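Local coordinates for phenylacetaldehyde dehydrogenase (Burkholderia cenocepacia, PDB 4O5H), which probably oxidises phenylacetaldehyde to phenylacetate with NAD+ as electron acceptor, as a member of the aldehyde dehydrogenase family, at residues 185-190 against 211-216; 120-125 against 129-134. One frame throughout, in Å; residues are numbered along the deposited sequence.

Interaction 1: residues 185-190 against 211-216; sequences NFPLLM and EDTPLS. With NA (sodium ion), chain I.
P187 packs against T213, and L188 against S216, where the start of helix 187-201 meets the turn leading into helix 215-227. The non-polar contacts centre on the proline ring. Its CG presses against T213, lying 3.5 Å from T213 CB, which is tight for two carbons, while T213 OG1 is 3.4 Å from the same P187 CG. The two side chains cross at about a right angle. S216 OG, from the opposing segment, sits against the first turn of helix 187-201, 3.6 Å from P187 CB and at the same separation from L188 CB.

Segment 185-190 begins within the Pro-Trp-Asn-Phe-Pro sequence of aldehyde dehydrogenases, whose asparagine in relatives helps form the oxyanion hole. Here N185 ND2 is bonded to Q315 O, and F186 is the N-cap of the helix.

No hydrogen bond joins the segments directly. The serine hydroxyl, placed between its backbone N and carbonyl carbon (chi1 60°), faces L188 N at 3.4 Å but at a poor angle. E116 of helix 109-120 satisfies both, OE1 bonding to S216 OG and OE2 accepting from L188 N, so a single acid bridges the two helix starts. The nearby helix N-terminus would be expected to stabilise its negative charge.

Metal coordination occupies the far side of 211-216. D212 O binds the sodium ion at 2.2 Å, and two waters lie at 2.4 Å from the metal. V51 O and D119 OD1 are further ligands.

Interaction 2: residues 120-125 against 129-134; sequences NGKPVM and GLDVAM
G129 N donates to M125 O over 3.1 Å in a bond of 161° at nitrogen, the i to i+4 link of the first turn of helix 124-145. P123 holds the N-cap position of this helix, which widens into a pi-type turn at 129-132. Ahead of it, the chain leaves helix 109-120 at G121, whose positive phi ends the helical path. The corner is pinned by an Asx turn: N120 OD1 accepts from K122 N at 2.9 Å, the donor lying in the carbonyl plane.

K122 and D131 approach from opposite directions to form a salt bridge. The lysine NZ meets D131 OD2 at 2.7 Å on its syn side, 15° out of the carboxylate plane. A bend at chi3 (72°) in the otherwise extended outer chain turns the ammonium group to the acid, and K122 CD also lies alongside the carboxylate, 3.7 Å from D131 OD2. Water 3 closes a ring with the pair, accepting from K122 NZ at 2.9 Å and donating to D131 OD1 at 2.7 Å. Both carboxylate oxygens are thus engaged, and the buried charges probably stabilise each other. Beyond the segments, NZ also donates to N185 O and, weakly, to N312 OD1.

The salt bridge ties the connection between helices 109-120 and 124-145 to the second turn of the latter. V124 packs on R110, A113 and S117 of helix 109-120, V132 and M134 rest against helix 187-201, and L130 and M134 also meet Y160 of the second subunit.

In the fold
Interactions 1 and 2, whose centres lie 11 Å apart, touch directly. K122 NZ, already salt-bridged in interaction 2, probably also bonds to N185 O at 2.9 Å. The CD1 corner of the F186 ring packs against this charge pair, with F186 CD1 at 3.2 Å from K122 NZ and 3.3 Å from D131 OD2. N120 ND2 bonds to W184 O, just ahead of 185-190. Helix 109-120 serves both contacts: E116 and D119 take part in interaction 1, while N120 at its end belongs to interaction 2. The sodium ion is bound beside 211-216, about 11 Å from the K122 side chain. By analogy with relatives, N185 would probably lie at the oxyanion hole, placing both contacts near the active site.

Interaction 1: residues 185-190 against 211-216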
ATOM      1  N   ASN A 185     -18.397  13.506  -5.918  1.00 11.87           N
ATOM      2  CA  ASN A 185     -19.096  13.061  -7.143  1.00 11.92           C
ATOM      3  C   ASN A 185     -20.108  11.920  -6.913  1.00 11.49           C
ATOM      4  O   ASN A 185     -21.070  11.809  -7.657  1.00 11.21           O
ATOM      5  CB  ASN A 185     -18.129  12.722  -8.295  1.00 12.04           C
ATOM      6  CG  ASN A 185     -17.144  11.601  -7.967  1.00 12.41           C
ATOM      7  OD1 ASN A 185     -16.751  11.412  -6.806  1.00 12.93           O
ATOM      8  ND2 ASN A 185     -16.700  10.899  -8.987  1.00 11.91           N
ATOM      9  N   PHE A 186     -19.830  11.078  -5.914  1.00 10.99           N
ATOM     10  CA  PHE A 186     -20.748  10.016  -5.442  1.00 10.90           C
ATOM     11  C   PHE A 186     -20.693  10.041  -3.888  1.00 10.66           C
ATOM     12  O   PHE A 186     -20.092   9.144  -3.255  1.00 10.33           O
ATOM     13  CB  PHE A 186     -20.310   8.645  -5.936  1.00 11.00           C
ATOM     14  CG  PHE A 186     -20.323   8.466  -7.443  1.00 11.46           C
ATOM     15  CD1 PHE A 186     -21.437   8.008  -8.070  1.00 11.53           C
ATOM     16  CD2 PHE A 186     -19.210   8.738  -8.200  1.00 11.72           C
ATOM     17  CE1 PHE A 186     -21.470   7.811  -9.437  1.00 11.98           C
ATOM     18  CE2 PHE A 186     -19.228   8.564  -9.597  1.00 12.13           C
ATOM     19  CZ  PHE A 186     -20.372   8.080 -10.208  1.00 12.06           C
ATOM     20  N   PRO A 187     -21.275  11.070  -3.275  1.00 10.42           N
ATOM     21  CA  PRO A 187     -21.048  11.268  -1.829  1.00 10.12           C
ATOM     22  C   PRO A 187     -21.463  10.098  -0.944  1.00  9.86           C
ATOM     23  O   PRO A 187     -20.624   9.570  -0.238  1.00  9.62           O
ATOM     24  CB  PRO A 187     -21.853  12.503  -1.508  1.00 10.50           C
ATOM     25  CG  PRO A 187     -22.036  13.212  -2.827  1.00 10.74           C
ATOM     26  CD  PRO A 187     -22.113  12.131  -3.857  1.00 10.71           C
ATOM     27  N   LEU A 188     -22.694   9.629  -1.045  1.00  9.83           N
ATOM     28  CA  LEU A 188     -23.116   8.506  -0.230  1.00 10.06           C
ATOM     29  C   LEU A 188     -22.398   7.207  -0.596  1.00 10.18           C
ATOM     30  O   LEU A 188     -21.993   6.445   0.280  1.00 10.21           O
ATOM     31  CB  LEU A 188     -24.633   8.330  -0.326  1.00 10.35           C
ATOM     32  CG  LEU A 188     -25.186   7.187   0.512  1.00 10.54           C
ATOM     33  CD1 LEU A 188     -25.056   7.444   2.025  1.00 10.71           C
ATOM     34  CD2 LEU A 188     -26.645   6.955   0.154  1.00 11.21           C
ATOM     35  N   LEU A 189     -22.296   6.921  -1.879  1.00 10.50           N
ATOM     36  CA  LEU A 189     -21.732   5.665  -2.319  1.00 10.87           C
ATOM     37  C   LEU A 189     -20.247   5.532  -1.896  1.00 11.47           C
ATOM     38  O   LEU A 189     -19.836   4.468  -1.400  1.00 10.70           O
ATOM     39  CB  LEU A 189     -21.871   5.536  -3.810  1.00 11.19           C
ATOM     40  CG  LEU A 189     -21.362   4.236  -4.460  1.00 11.42           C
ATOM     41  CD1 LEU A 189     -22.103   3.044  -3.908  1.00 11.85           C
ATOM     42  CD2 LEU A 189     -21.508   4.307  -5.966  1.00 11.65           C
ATOM     43  N   MET A 190     -19.479   6.611  -2.041  1.00 12.06           N
ATOM     44  CA  MET A 190     -18.074   6.591  -1.673  1.00 13.80           C
ATOM     45  C   MET A 190     -17.933   6.468  -0.154  1.00 12.32           C
ATOM     46  O   MET A 190     -17.002   5.822   0.337  1.00 12.51           O
ATOM     47  CB  MET A 190     -17.338   7.858  -2.188  1.00 16.65           C
ATOM     48  CG  MET A 190     -17.099   8.083  -3.697  1.00 20.58           C
ATOM     49  SD  MET A 190     -16.298   6.716  -4.495  1.00 29.70           S
ATOM     50  CE  MET A 190     -17.715   5.658  -4.862  1.00 27.72           C
ATOM     51  N   GLU A 211     -16.344  19.043   1.129  1.00 13.10           N
ATOM     52  CA  GLU A 211     -16.996  20.324   1.504  1.00 14.48           C
ATOM     53  C   GLU A 211     -18.206  20.652   0.628  1.00 13.56           C
ATOM     54  O   GLU A 211     -19.161  21.228   1.121  1.00 13.09           O
ATOM     55  CB  GLU A 211     -16.037  21.511   1.442  1.00 17.09           C
ATOM     56  CG  GLU A 211     -15.513  21.762   0.038  1.00 19.38           C
ATOM     57  CD  GLU A 211     -14.102  22.360   0.007  1.00 23.92           C
ATOM     58  OE1 GLU A 211     -13.075  21.626   0.241  1.00 26.01           O
ATOM     59  OE2 GLU A 211     -14.048  23.581  -0.278  1.00 23.37           O
ATOM     60  N   ASP A 212     -18.169  20.262  -0.661  1.00 12.53           N
ATOM     61  CA  ASP A 212     -19.314  20.524  -1.576  1.00 12.58           C
ATOM     62  C   ASP A 212     -20.571  19.630  -1.382  1.00 11.98           C
ATOM     63  O   ASP A 212     -21.639  20.008  -1.841  1.00 12.12           O
ATOM     64  CB  ASP A 212     -18.879  20.445  -3.029  1.00 12.56           C
ATOM     65  CG  ASP A 212     -17.962  21.596  -3.414  1.00 13.25           C
ATOM     66  OD1 ASP A 212     -18.311  22.751  -3.167  1.00 13.64           O
ATOM     67  OD2 ASP A 212     -16.852  21.319  -3.886  1.00 13.26           O
ATOM     68  N   THR A 213     -20.437  18.497  -0.700  1.00 11.21           N
ATOM     69  CA  THR A 213     -21.548  17.512  -0.571  1.00 10.87           C
ATOM     70  C   THR A 213     -21.563  16.794   0.789  1.00 10.64           C
ATOM     71  O   THR A 213     -21.277  15.584   0.881  1.00 10.51           O
ATOM     72  CB  THR A 213     -21.449  16.439  -1.661  1.00 10.73           C
ATOM     73  OG1 THR A 213     -20.149  15.829  -1.635  1.00 10.36           O
ATOM     74  CG2 THR A 213     -21.669  17.042  -3.075  1.00 11.06           C
ATOM     75  N   PRO A 214     -21.870  17.536   1.864  1.00 10.65           N
ATOM     76  CA  PRO A 214     -21.825  16.946   3.213  1.00 10.39           C
ATOM     77  C   PRO A 214     -23.106  16.250   3.650  1.00 10.32           C
ATOM     78  O   PRO A 214     -23.079  15.469   4.596  1.00 10.18           O
ATOM     79  CB  PRO A 214     -21.631  18.152   4.093  1.00 10.62           C
ATOM     80  CG  PRO A 214     -22.386  19.241   3.368  1.00 11.10           C
ATOM     81  CD  PRO A 214     -22.131  18.990   1.903  1.00 10.90           C
ATOM     82  N   LEU A 215     -24.218  16.480   2.963  1.00 10.42           N
ATOM     83  CA  LEU A 215     -25.522  16.139   3.557  1.00 10.59           C
ATOM     84  C   LEU A 215     -25.826  14.661   3.653  1.00 10.29           C
ATOM     85  O   LEU A 215     -26.343  14.220   4.696  1.00 10.37           O
ATOM     86  CB  LEU A 215     -26.652  16.853   2.843  1.00 11.12           C
ATOM     87  CG  LEU A 215     -26.641  18.387   2.939  1.00 11.53           C
ATOM     88  CD1 LEU A 215     -27.820  18.967   2.178  1.00 12.02           C
ATOM     89  CD2 LEU A 215     -26.665  18.874   4.384  1.00 11.62           C
ATOM     90  N   SER A 216     -25.574  13.882   2.595  1.00  9.76           N
ATOM     91  CA  SER A 216     -25.973  12.455   2.651  1.00  9.55           C
ATOM     92  C   SER A 216     -25.156  11.694   3.707  1.00  9.17           C
ATOM     93  O   SER A 216     -25.664  10.775   4.345  1.00  8.83           O
ATOM     94  CB  SER A 216     -25.939  11.783   1.276  1.00  9.63           C
ATOM     95  OG  SER A 216     -24.638  11.824   0.712  1.00  9.51           O
TER
HETATM   96 NA    NA I 605     -23.647  20.782  -2.498  1.00 15.28          NA
HETATM   97  O   HOH W   1     -22.687  22.728  -1.447  1.00 11.05           O
HETATM   98  O   HOH W   2     -22.988  21.819  -4.523  1.00 19.36           O

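Interaction 2: residues 120-125 against 129-134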
ATOM      1  N   ASN A 120     -25.654  17.297  -4.558  1.00 11.96           N
ATOM      2  CA  ASN A 120     -24.641  16.969  -5.604  1.00 11.91           C
ATOM      3  C   ASN A 120     -25.060  17.438  -6.997  1.00 12.08           C
ATOM      4  O   ASN A 120     -24.206  17.859  -7.799  1.00 12.30           O
ATOM      5  CB  ASN A 120     -24.346  15.461  -5.602  1.00 11.71           C
ATOM      6  CG  ASN A 120     -23.781  14.963  -6.912  1.00 11.69           C
ATOM      7  OD1 ASN A 120     -24.488  14.840  -7.884  1.00 11.95           O
ATOM      8  ND2 ASN A 120     -22.494  14.681  -6.937  1.00 11.70           N
ATOM      9  N   GLY A 121     -26.352  17.361  -7.286  1.00 12.00           N
ATOM     10  CA  GLY A 121     -26.895  17.813  -8.570  1.00 12.33           C
ATOM     11  C   GLY A 121     -27.334  16.711  -9.546  1.00 12.36           C
ATOM     12  O   GLY A 121     -28.084  16.990 -10.499  1.00 12.76           O
ATOM     13  N   LYS A 122     -26.884  15.479  -9.320  1.00 12.05           N
ATOM     14  CA  LYS A 122     -27.195  14.386 -10.206  1.00 12.16           C
ATOM     15  C   LYS A 122     -28.706  14.047 -10.268  1.00 12.59           C
ATOM     16  O   LYS A 122     -29.464  14.345  -9.354  1.00 12.38           O
ATOM     17  CB  LYS A 122     -26.402  13.134  -9.850  1.00 11.62           C
ATOM     18  CG  LYS A 122     -26.780  12.484  -8.513  1.00 11.26           C
ATOM     19  CD  LYS A 122     -25.936  11.233  -8.297  1.00 10.91           C
ATOM     20  CE  LYS A 122     -24.503  11.609  -7.974  1.00 10.71           C
ATOM     21  NZ  LYS A 122     -23.577  10.437  -8.117  1.00 10.66           N
ATOM     22  N   PRO A 123     -29.136  13.425 -11.387  1.00 13.06           N
ATOM     23  CA  PRO A 123     -30.550  13.035 -11.488  1.00 13.57           C
ATOM     24  C   PRO A 123     -30.987  12.145 -10.319  1.00 13.79           C
ATOM     25  O   PRO A 123     -30.327  11.143 -10.004  1.00 13.54           O
ATOM     26  CB  PRO A 123     -30.610  12.278 -12.802  1.00 13.65           C
ATOM     27  CG  PRO A 123     -29.469  12.840 -13.619  1.00 13.59           C
ATOM     28  CD  PRO A 123     -28.381  13.067 -12.592  1.00 13.24           C
ATOM     29  N   VAL A 124     -32.099  12.516  -9.703  1.00 14.69           N
ATOM     30  CA  VAL A 124     -32.609  11.801  -8.563  1.00 15.23           C
ATOM     31  C   VAL A 124     -32.893  10.319  -8.891  1.00 16.12           C
ATOM     32  O   VAL A 124     -32.699   9.441  -8.053  1.00 15.17           O
ATOM     33  CB  VAL A 124     -33.849  12.485  -7.975  1.00 15.55           C
ATOM     34  CG1 VAL A 124     -35.051  12.413  -8.924  1.00 15.97           C
ATOM     35  CG2 VAL A 124     -34.199  11.888  -6.624  1.00 15.59           C
ATOM     36  N   MET A 125     -33.325  10.042 -10.106  1.00 17.87           N
ATOM     37  CA  MET A 125     -33.616   8.653 -10.472  1.00 19.37           C
ATOM     38  C   MET A 125     -32.339   7.805 -10.476  1.00 17.44           C
ATOM     39  O   MET A 125     -32.387   6.616 -10.184  1.00 16.11           O
ATOM     40  CB  MET A 125     -34.343   8.576 -11.818  1.00 22.77           C
ATOM     41  CG  MET A 125     -35.807   9.072 -11.802  1.00 27.28           C
ATOM     42  SD  MET A 125     -36.594   9.032 -13.460  1.00 35.33           S
ATOM     43  CE  MET A 125     -36.077   7.374 -14.010  1.00 34.50           C
ATOM     44  N   GLY A 129     -31.552   4.629  -8.023  1.00 13.65           N
ATOM     45  CA  GLY A 129     -31.347   3.323  -8.586  1.00 13.69           C
ATOM     46  C   GLY A 129     -29.914   2.818  -8.623  1.00 13.40           C
ATOM     47  O   GLY A 129     -29.657   1.622  -8.687  1.00 12.97           O
ATOM     48  N   LEU A 130     -28.956   3.731  -8.638  1.00 13.52           N
ATOM     49  CA  LEU A 130     -27.548   3.341  -8.588  1.00 13.28           C
ATOM     50  C   LEU A 130     -26.897   3.667  -7.218  1.00 12.46           C
ATOM     51  O   LEU A 130     -26.581   2.758  -6.480  1.00 11.74           O
ATOM     52  CB  LEU A 130     -26.758   3.980  -9.684  1.00 14.34           C
ATOM     53  CG  LEU A 130     -25.290   3.551  -9.649  1.00 15.32           C
ATOM     54  CD1 LEU A 130     -25.126   2.145 -10.207  1.00 15.98           C
ATOM     55  CD2 LEU A 130     -24.413   4.451 -10.470  1.00 16.40           C
ATOM     56  N   ASP A 131     -26.691   4.950  -6.922  1.00 11.85           N
ATOM     57  CA  ASP A 131     -25.949   5.339  -5.743  1.00 11.82           C
ATOM     58  C   ASP A 131     -26.514   4.717  -4.468  1.00 11.33           C
ATOM     59  O   ASP A 131     -25.781   4.066  -3.713  1.00 11.26           O
ATOM     60  CB  ASP A 131     -25.904   6.860  -5.557  1.00 11.78           C
ATOM     61  CG  ASP A 131     -25.248   7.568  -6.698  1.00 12.37           C
ATOM     62  OD1 ASP A 131     -25.687   7.356  -7.878  1.00 13.32           O
ATOM     63  OD2 ASP A 131     -24.328   8.409  -6.439  1.00 12.43           O
ATOM     64  N   VAL A 132     -27.789   4.960  -4.193  1.00 11.28           N
ATOM     65  CA  VAL A 132     -28.351   4.544  -2.889  1.00 11.07           C
ATOM     66  C   VAL A 132     -28.448   3.005  -2.831  1.00 11.01           C
ATOM     67  O   VAL A 132     -28.039   2.375  -1.858  1.00 10.91           O
ATOM     68  CB  VAL A 132     -29.701   5.207  -2.643  1.00 11.36           C
ATOM     69  CG1 VAL A 132     -30.351   4.621  -1.425  1.00 11.51           C
ATOM     70  CG2 VAL A 132     -29.554   6.713  -2.518  1.00 11.35           C
ATOM     71  N   ALA A 133     -28.918   2.396  -3.903  1.00 11.23           N
ATOM     72  CA  ALA A 133     -29.054   0.927  -3.967  1.00 11.21           C
ATOM     73  C   ALA A 133     -27.683   0.264  -3.767  1.00 10.90           C
ATOM     74  O   ALA A 133     -27.568  -0.693  -3.007  1.00 10.64           O
ATOM     75  CB  ALA A 133     -29.655   0.510  -5.297  1.00 11.43           C
ATOM     76  N   MET A 134     -26.648   0.780  -4.424  1.00 10.82           N
ATOM     77  CA  MET A 134     -25.332   0.183  -4.292  1.00 10.79           C
ATOM     78  C   MET A 134     -24.617   0.525  -2.975  1.00 10.22           C
ATOM     79  O   MET A 134     -23.738  -0.214  -2.556  1.00  9.86           O
ATOM     80  CB  MET A 134     -24.459   0.477  -5.513  1.00 11.36           C
ATOM     81  CG  MET A 134     -24.909  -0.293  -6.766  1.00 12.02           C
ATOM     82  SD  MET A 134     -24.694  -2.079  -6.537  1.00 12.96           S
ATOM     83  CE  MET A 134     -22.945  -2.154  -6.908  1.00 12.58           C
TER
HETATM   84  O   HOH W   3     -24.572   8.533 -10.037  1.00 15.78           O